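Local coordinates for protein Azi13 (Streptomyces sahachiroi, PDB 5HMB) that probably acts as a hotdog-fold thioesterase of the PaaI family in azinomycin biosynthesis, hydrolysing naphthoate-type acyl thioesters, at residues A[45-48]-A[49-53]. Numbering follows the deposited sequence.
Sequences GILH and GGVHC
H48 caps the N-terminus of the helix that follows it: ND1 accepts from the backbone N of G50 at 2.9 Å in a bent bond (140° at the hydrogen), with the donor close to the imidazole plane, at its edge. A chi1 of -166° sets CG anti to the backbone N and beside the carbonyl carbon, turning the ND1 edge toward an N-H that has no earlier helical carbonyl to serve it. NE2 hydrogen-bonds to S58 OG of the second subunit. Glycine suits position 50, since a beta carbon there would sit only about 3.1 Å from ND1. The V51 N-H reaches H48 O from well out of the carbonyl plane, a bent bond of 3.1 Å. Replacing H48 with an alanine would probably leave the G50 N-H without its cap and S58 of the second subunit without its imidazole mate. On the tight apolar side, leucine's forked end suits L47 by dividing the work: L47 CD1 rests 3.8 Å from V51 CB, while L47 CD2 makes a CH-pi contact over one H52 face, 3.6 Å from the centroid and offset toward the rim. By contrast, partly exposed G45 and I46 make no contact with 49-53; I46 packs on P86 and T88. W34 of strand 29-35 backs L47 and V51, strand 121-133 flanks H52, and the second subunit packs on H48, placing this cap of the central hotdog helix 49-68 at a subunit interface.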
loop_
_atom_site.group_PDB
_atom_site.type_symbol
_atom_site.label_atom_id
_atom_site.label_comp_id
_atom_site.label_asym_id
_atom_site.label_seq_id
_atom_site.Cartn_x
_atom_site.Cartn_y
_atom_site.Cartn_z
ATOM N N GLY A 45 -11.398 23.586 -1.811
ATOM C CA GLY A 45 -12.340 23.581 -0.705
ATOM C C GLY A 45 -12.591 22.257 -0.007
ATOM O O GLY A 45 -13.522 22.178 0.805
ATOM N N ILE A 46 -11.807 21.215 -0.278
ATOM C CA ILE A 46 -11.947 19.956 0.441
ATOM C C ILE A 46 -10.686 19.688 1.261
ATOM O O ILE A 46 -9.627 20.293 1.066
ATOM C CB ILE A 46 -12.248 18.774 -0.498
ATOM C CG1 ILE A 46 -11.072 18.531 -1.427
ATOM C CG2 ILE A 46 -13.507 19.045 -1.298
ATOM C CD1 ILE A 46 -11.345 17.472 -2.450
ATOM N N LEU A 47 -10.820 18.772 2.210
ATOM C CA LEU A 47 -9.707 18.430 3.083
ATOM C C LEU A 47 -8.503 17.960 2.275
ATOM O O LEU A 47 -8.622 17.087 1.412
ATOM C CB LEU A 47 -10.135 17.344 4.063
ATOM C CG LEU A 47 -9.139 17.033 5.180
ATOM C CD1 LEU A 47 -8.865 18.273 6.029
ATOM C CD2 LEU A 47 -9.650 15.887 6.023
ATOM N N HIS A 48 -7.349 18.573 2.543
ATOM C CA HIS A 48 -6.073 18.068 2.048
ATOM C C HIS A 48 -5.929 16.599 2.421
ATOM O O HIS A 48 -6.245 16.200 3.544
ATOM C CB HIS A 48 -4.935 18.895 2.656
ATOM C CG HIS A 48 -3.613 18.716 1.986
ATOM N ND1 HIS A 48 -2.860 17.565 2.111
ATOM C CD2 HIS A 48 -2.886 19.560 1.216
ATOM C CE1 HIS A 48 -1.732 17.706 1.439
ATOM N NE2 HIS A 48 -1.726 18.907 0.881
ATOM N N GLY A 49 -5.493 15.787 1.459
ATOM C CA GLY A 49 -5.391 14.361 1.696
ATOM C C GLY A 49 -4.366 14.009 2.760
ATOM O O GLY A 49 -4.552 13.049 3.501
ATOM N N GLY A 50 -3.267 14.768 2.838
ATOM C CA GLY A 50 -2.281 14.528 3.877
ATOM C C GLY A 50 -2.858 14.609 5.274
ATOM O O GLY A 50 -2.391 13.917 6.175
ATOM N N VAL A 51 -3.899 15.430 5.473
ATOM C CA VAL A 51 -4.515 15.493 6.795
ATOM C C VAL A 51 -5.111 14.139 7.169
ATOM O O VAL A 51 -4.960 13.675 8.303
ATOM C CB VAL A 51 -5.567 16.615 6.856
ATOM C CG1 VAL A 51 -6.175 16.657 8.261
ATOM C CG2 VAL A 51 -4.929 17.953 6.505
ATOM N N HIS A 52 -5.791 13.482 6.222
ATOM C CA HIS A 52 -6.301 12.136 6.474
ATOM C C HIS A 52 -5.182 11.185 6.881
ATOM O O HIS A 52 -5.328 10.414 7.835
ATOM C CB HIS A 52 -7.027 11.592 5.235
ATOM C CG HIS A 52 -8.447 12.041 5.132
ATOM N ND1 HIS A 52 -9.318 11.983 6.197
ATOM C CD2 HIS A 52 -9.149 12.556 4.092
ATOM C CE1 HIS A 52 -10.497 12.448 5.818
ATOM N NE2 HIS A 52 -10.421 12.796 4.546
ATOM N N CYS A 53 -4.063 11.209 6.152
ATOM C CA CYS A 53 -2.936 10.335 6.488
ATOM C C CYS A 53 -2.383 10.649 7.865
ATOM O O CYS A 53 -2.054 9.736 8.634
ATOM C CB CYS A 53 -1.821 10.493 5.464
ATOM S SG CYS A 53 -2.335 10.225 3.721
#